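Long-range contact in 2-keto acid:ferredoxin oxidoreductase subunit alpha (Pyrococcus furiosus, PDB 1YD7), which probably serves as the alpha chain of an enzyme that oxidises 2-oxoglutarate to succinyl-CoA and carbon dioxide, passing electrons to ferredoxin: residues F13-D26 and V189-P201. Numbering follows the deposited sequence. Where two conformers were deposited one is given.
Sequences FPFPVGEPDFIQGD and VGHMRERVYIPNP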
loop_
_atom_site.group_PDB
_atom_site.type_symbol
_atom_site.label_atom_id
_atom_site.label_comp_id
_atom_site.label_asym_id
_atom_site.label_seq_id
_atom_site.Cartn_x
_atom_site.Cartn_y
_atom_site.Cartn_z
ATOM N N PHE A 13 -3.961 10.076 -14.430
ATOM C CA PHE A 13 -3.707 8.732 -13.880
ATOM C C PHE A 13 -3.612 7.638 -14.962
ATOM O O PHE A 13 -4.212 7.744 -16.019
ATOM C CB PHE A 13 -4.728 8.371 -12.788
ATOM C CG PHE A 13 -4.599 9.211 -11.521
ATOM C CD1 PHE A 13 -3.759 8.822 -10.490
ATOM C CD2 PHE A 13 -5.316 10.387 -11.376
ATOM C CE1 PHE A 13 -3.658 9.584 -9.320
ATOM C CE2 PHE A 13 -5.219 11.162 -10.220
ATOM C CZ PHE A 13 -4.395 10.762 -9.187
ATOM N N PRO A 14 -2.798 6.606 -14.710
ATOM C CA PRO A 14 -2.523 5.563 -15.703
ATOM C C PRO A 14 -3.542 4.429 -15.724
ATOM O O PRO A 14 -3.391 3.486 -16.489
ATOM C CB PRO A 14 -1.157 5.033 -15.257
ATOM C CG PRO A 14 -1.170 5.220 -13.776
ATOM C CD PRO A 14 -2.054 6.374 -13.456
ATOM N N PHE A 15 -4.558 4.533 -14.882
ATOM C CA PHE A 15 -5.661 3.590 -14.846
ATOM C C PHE A 15 -6.967 4.380 -14.834
ATOM O O PHE A 15 -6.967 5.559 -14.465
ATOM C CB PHE A 15 -5.588 2.680 -13.623
ATOM C CG PHE A 15 -5.255 3.392 -12.346
ATOM C CD1 PHE A 15 -6.239 4.061 -11.620
ATOM C CD2 PHE A 15 -3.954 3.370 -11.852
ATOM C CE1 PHE A 15 -5.919 4.714 -10.434
ATOM C CE2 PHE A 15 -3.621 4.032 -10.662
ATOM C CZ PHE A 15 -4.603 4.698 -9.953
ATOM N N PRO A 16 -8.081 3.738 -15.246
ATOM C CA PRO A 16 -9.376 4.420 -15.245
ATOM C C PRO A 16 -9.854 4.811 -13.839
ATOM O O PRO A 16 -9.765 4.012 -12.889
ATOM C CB PRO A 16 -10.327 3.382 -15.888
ATOM C CG PRO A 16 -9.448 2.431 -16.609
ATOM C CD PRO A 16 -8.191 2.375 -15.784
ATOM N N VAL A 17 -10.367 6.033 -13.734
ATOM C CA VAL A 17 -10.853 6.585 -12.479
ATOM C C VAL A 17 -12.203 7.270 -12.728
ATOM O O VAL A 17 -12.492 7.677 -13.842
ATOM C CB VAL A 17 -9.853 7.624 -11.868
ATOM C CG1 VAL A 17 -8.506 6.983 -11.615
ATOM C CG2 VAL A 17 -9.712 8.858 -12.769
ATOM N N GLY A 18 -13.004 7.439 -11.683
ATOM C CA GLY A 18 -14.272 8.116 -11.830
ATOM C C GLY A 18 -15.296 7.220 -12.531
ATOM O O GLY A 18 -16.190 7.717 -13.226
ATOM N N GLU A 19 -15.157 5.904 -12.343
ATOM C CA GLU A 19 -16.083 4.933 -12.916
ATOM C C GLU A 19 -15.769 3.531 -12.381
ATOM O O GLU A 19 -14.714 3.334 -11.766
ATOM C CB GLU A 19 -16.022 4.966 -14.452
ATOM C CG GLU A 19 -14.667 4.616 -15.023
ATOM C CD GLU A 19 -14.640 4.676 -16.524
ATOM O OE1 GLU A 19 -15.501 4.020 -17.177
ATOM O OE2 GLU A 19 -13.741 5.374 -17.049
ATOM N N PRO A 20 -16.703 2.566 -12.564
ATOM C CA PRO A 20 -16.453 1.221 -12.088
ATOM C C PRO A 20 -15.484 0.446 -12.959
ATOM O O PRO A 20 -15.247 0.769 -14.103
ATOM C CB PRO A 20 -17.856 0.555 -12.106
ATOM C CG PRO A 20 -18.836 1.671 -12.361
ATOM C CD PRO A 20 -18.045 2.651 -13.178
ATOM N N ASP A 21 -14.903 -0.566 -12.370
ATOM C CA ASP A 21 -14.022 -1.439 -13.073
ATOM C C ASP A 21 -14.006 -2.714 -12.276
ATOM O O ASP A 21 -14.105 -2.694 -11.046
ATOM C CB ASP A 21 -12.609 -0.856 -13.139
ATOM C CG ASP A 21 -11.825 -1.331 -14.363
ATOM O OD1 ASP A 21 -12.239 -2.312 -15.044
ATOM O OD2 ASP A 21 -10.810 -0.677 -14.668
ATOM N N PHE A 22 -13.821 -3.809 -12.993
ATOM C CA PHE A 22 -13.962 -5.142 -12.462
ATOM C C PHE A 22 -12.532 -5.592 -12.255
ATOM O O PHE A 22 -11.834 -5.919 -13.220
ATOM C CB PHE A 22 -14.733 -5.994 -13.500
ATOM C CG PHE A 22 -15.072 -7.389 -13.051
ATOM C CD1 PHE A 22 -15.636 -7.622 -11.803
ATOM C CD2 PHE A 22 -14.868 -8.479 -13.908
ATOM C CE1 PHE A 22 -15.962 -8.915 -11.386
ATOM C CE2 PHE A 22 -15.206 -9.757 -13.516
ATOM C CZ PHE A 22 -15.765 -9.982 -12.252
ATOM N N ILE A 23 -12.082 -5.583 -10.997
ATOM C CA ILE A 23 -10.647 -5.678 -10.711
ATOM C C ILE A 23 -10.413 -6.596 -9.559
ATOM O O ILE A 23 -11.338 -6.907 -8.837
ATOM C CB ILE A 23 -10.010 -4.298 -10.404
ATOM C CG1 ILE A 23 -10.654 -3.648 -9.180
ATOM C CG2 ILE A 23 -10.154 -3.365 -11.590
ATOM C CD1 ILE A 23 -10.033 -2.342 -8.803
ATOM N N GLN A 24 -9.168 -7.034 -9.402
ATOM C CA GLN A 24 -8.808 -7.904 -8.298
ATOM C C GLN A 24 -8.310 -7.084 -7.104
ATOM O O GLN A 24 -8.075 -5.878 -7.232
ATOM C CB GLN A 24 -7.758 -8.914 -8.743
ATOM C CG GLN A 24 -8.322 -9.971 -9.717
ATOM C CD GLN A 24 -7.279 -10.938 -10.180
ATOM O OE1 GLN A 24 -6.345 -10.564 -10.873
ATOM N NE2 GLN A 24 -7.419 -12.188 -9.783
ATOM N N GLY A 25 -8.198 -7.753 -5.953
ATOM C CA GLY A 25 -7.884 -7.122 -4.695
ATOM C C GLY A 25 -6.536 -6.396 -4.715
ATOM O O GLY A 25 -6.446 -5.273 -4.216
ATOM N N ASP A 26 -5.512 -7.024 -5.297
ATOM C CA ASP A 26 -4.188 -6.417 -5.420
ATOM C C ASP A 26 -4.179 -5.127 -6.241
ATOM O O ASP A 26 -3.483 -4.155 -5.891
ATOM C CB ASP A 26 -3.192 -7.409 -6.009
ATOM C CG ASP A 26 -2.764 -8.441 -5.015
ATOM O OD1 ASP A 26 -2.835 -8.138 -3.803
ATOM O OD2 ASP A 26 -2.375 -9.559 -5.436
ATOM N N VAL A 189 -8.115 -12.714 -0.976
ATOM C CA VAL A 189 -8.572 -11.342 -1.210
ATOM C C VAL A 189 -7.865 -10.711 -2.413
ATOM O O VAL A 189 -8.501 -10.045 -3.230
ATOM C CB VAL A 189 -8.376 -10.466 0.030
ATOM C CG1 VAL A 189 -8.667 -9.019 -0.285
ATOM C CG2 VAL A 189 -9.293 -10.940 1.148
ATOM N N GLY A 190 -6.559 -10.921 -2.523
ATOM C CA GLY A 190 -5.794 -10.353 -3.607
ATOM C C GLY A 190 -6.245 -10.756 -4.995
ATOM O O GLY A 190 -6.099 -9.974 -5.941
ATOM N N HIS A 191 -6.796 -11.969 -5.112
ATOM C CA HIS A 191 -7.195 -12.523 -6.410
ATOM C C HIS A 191 -8.692 -12.578 -6.649
ATOM O O HIS A 191 -9.104 -12.851 -7.774
ATOM C CB HIS A 191 -6.543 -13.886 -6.635
ATOM C CG HIS A 191 -5.049 -13.813 -6.650
ATOM N ND1 HIS A 191 -4.296 -13.821 -5.494
ATOM C CD2 HIS A 191 -4.171 -13.691 -7.673
ATOM C CE1 HIS A 191 -3.018 -13.726 -5.810
ATOM N NE2 HIS A 191 -2.914 -13.631 -7.124
HETATM N N MSE A 192 -9.494 -12.265 -5.630
HETATM C CA MSE A 192 -10.923 -12.036 -5.823
HETATM C C MSE A 192 -11.093 -10.942 -6.824
HETATM O O MSE A 192 -10.256 -10.044 -6.882
HETATM C CB MSE A 192 -11.597 -11.523 -4.570
HETATM C CG MSE A 192 -11.562 -12.434 -3.423
HETATM SE SE MSE A 192 -12.735 -11.775 -2.022
HETATM C CE MSE A 192 -12.138 -13.080 -0.742
ATOM N N ARG A 193 -12.212 -10.975 -7.545
ATOM C CA ARG A 193 -12.535 -9.987 -8.571
ATOM C C ARG A 193 -13.880 -9.418 -8.235
ATOM O O ARG A 193 -14.786 -10.165 -7.904
ATOM C CB ARG A 193 -12.640 -10.631 -9.953
ATOM C CG ARG A 193 -11.344 -11.058 -10.559
ATOM C CD ARG A 193 -11.527 -11.646 -11.967
ATOM N NE ARG A 193 -10.271 -12.173 -12.485
ATOM C CZ ARG A 193 -9.719 -13.309 -12.076
ATOM N NH1 ARG A 193 -10.309 -14.062 -11.138
ATOM N NH2 ARG A 193 -8.561 -13.707 -12.594
ATOM N N GLU A 194 -14.026 -8.098 -8.293
ATOM C CA GLU A 194 -15.293 -7.471 -7.969
ATOM C C GLU A 194 -15.351 -6.184 -8.723
ATOM O O GLU A 194 -14.306 -5.585 -8.997
ATOM C CB GLU A 194 -15.419 -7.243 -6.453
ATOM C CG GLU A 194 -16.497 -6.248 -6.053
ATOM C CD GLU A 194 -16.671 -6.024 -4.534
ATOM O OE1 GLU A 194 -15.911 -6.582 -3.677
ATOM O OE2 GLU A 194 -17.618 -5.259 -4.216
ATOM N N ARG A 195 -16.566 -5.756 -9.078
ATOM C CA ARG A 195 -16.761 -4.497 -9.788
ATOM C C ARG A 195 -16.895 -3.394 -8.746
ATOM O O ARG A 195 -17.818 -3.412 -7.936
ATOM C CB ARG A 195 -18.007 -4.552 -10.664
ATOM C CG ARG A 195 -18.222 -3.355 -11.593
ATOM C CD ARG A 195 -19.431 -3.632 -12.538
ATOM N NE ARG A 195 -19.592 -2.562 -13.521
ATOM C CZ ARG A 195 -20.618 -1.725 -13.583
ATOM N NH1 ARG A 195 -21.660 -1.855 -12.776
ATOM N NH2 ARG A 195 -20.619 -0.759 -14.492
ATOM N N VAL A 196 -15.946 -2.465 -8.740
ATOM C CA VAL A 196 -15.955 -1.382 -7.774
ATOM C C VAL A 196 -15.799 -0.046 -8.472
ATOM O O VAL A 196 -15.047 0.099 -9.442
ATOM C CB VAL A 196 -14.864 -1.539 -6.655
ATOM C CG1 VAL A 196 -14.976 -2.893 -5.980
ATOM C CG2 VAL A 196 -13.505 -1.366 -7.204
ATOM N N TYR A 197 -16.557 0.914 -7.965
ATOM C CA TYR A 197 -16.425 2.296 -8.344
ATOM C C TYR A 197 -15.075 2.867 -7.840
ATOM O O TYR A 197 -14.779 2.868 -6.644
ATOM C CB TYR A 197 -17.617 3.111 -7.804
ATOM C CG TYR A 197 -17.500 4.553 -8.196
ATOM C CD1 TYR A 197 -17.700 4.946 -9.507
ATOM C CD2 TYR A 197 -17.119 5.518 -7.270
ATOM C CE1 TYR A 197 -17.540 6.269 -9.891
ATOM C CE2 TYR A 197 -16.983 6.860 -7.651
ATOM C CZ TYR A 197 -17.181 7.226 -8.954
ATOM O OH TYR A 197 -17.020 8.554 -9.359
ATOM N N ILE A 198 -14.265 3.316 -8.791
ATOM C CA ILE A 198 -12.963 3.910 -8.537
ATOM C C ILE A 198 -13.172 5.409 -8.611
ATOM O O ILE A 198 -13.366 5.930 -9.700
ATOM C CB ILE A 198 -11.922 3.539 -9.613
ATOM C CG1 ILE A 198 -11.767 2.012 -9.742
ATOM C CG2 ILE A 198 -10.564 4.231 -9.289
ATOM C CD1 ILE A 198 -11.271 1.296 -8.488
ATOM N N PRO A 199 -13.137 6.107 -7.461
ATOM C CA PRO A 199 -13.528 7.510 -7.461
ATOM C C PRO A 199 -12.544 8.434 -8.171
ATOM O O PRO A 199 -11.394 8.085 -8.364
ATOM C CB PRO A 199 -13.602 7.857 -5.964
ATOM C CG PRO A 199 -13.554 6.536 -5.230
ATOM C CD PRO A 199 -12.746 5.653 -6.110
ATOM N N ASN A 200 -13.024 9.592 -8.593
ATOM C CA ASN A 200 -12.148 10.688 -8.983
ATOM C C ASN A 200 -11.383 11.194 -7.757
ATOM O O ASN A 200 -11.894 11.130 -6.640
ATOM C CB ASN A 200 -12.954 11.847 -9.578
ATOM C CG ASN A 200 -13.524 11.515 -10.925
ATOM O OD1 ASN A 200 -12.778 11.281 -11.874
ATOM N ND2 ASN A 200 -14.854 11.483 -11.026
ATOM N N PRO A 201 -10.162 11.704 -7.963
ATOM C CA PRO A 201 -9.383 12.309 -6.888
ATOM C C PRO A 201 -10.217 13.247 -6.017
ATOM O O PRO A 201 -10.241 13.103 -4.792
ATOM C CB PRO A 201 -8.306 13.095 -7.650
ATOM C CG PRO A 201 -8.085 12.314 -8.876
ATOM C CD PRO A 201 -9.437 11.739 -9.250
#
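Ile23 and Ile198 meet tip to tip beneath a two-stranded antiparallel ribbon formed by strands 19-24 and 193-198. Their CD1 atoms lie 3.9 Å apart. Val196 comes in at about a right angle, and its CG2 also touches Ile23 CD1. With CG1 lodged between its backbone N and carbonyl carbon (chi1 61°), Ile23 reaches both partners. This is the tightly packed side: Ile23 also rests on Arg31, and Val196 touches helix 160-177. Asp21 and Val196 exchange two backbone hydrogen bonds, as do Ile23 and Glu194.

The other face is looser and carries mostly exposed side chains, among them Phe22, Arg193, Arg195 and Tyr197. Pro20 CB lies 3.6 Å above one face of the Arg195 guanidinium, toward its rim. Phe22 turns its ring edge to the Arg195 backbone N. In the conformer given, Gln24 runs alongside Arg193, with Gln24 NE2 over one face of the guanidinium and the planes 19° apart. Gln24 NE2 also donates to His191 O (2.7 Å), close to its own amide plane, tying the end of strand 19-24 to helix 187-191. Asp26 N bonds Gly190 O in the carbonyl plane (3.1 Å).

At the other end, Gly18 N and Glu19 N both face Ile198 O, a G1 beta bulge, though the Gly18 bond is doubtfully short.

The ribbon stands apart from the parallel sheet of this thiamine-diphosphate-binding-type domain. Backbone bonds set its register, apolar branches close the inner face, and the salt bridge from Asp21 to Arg31 helps join that face to helix 25-36.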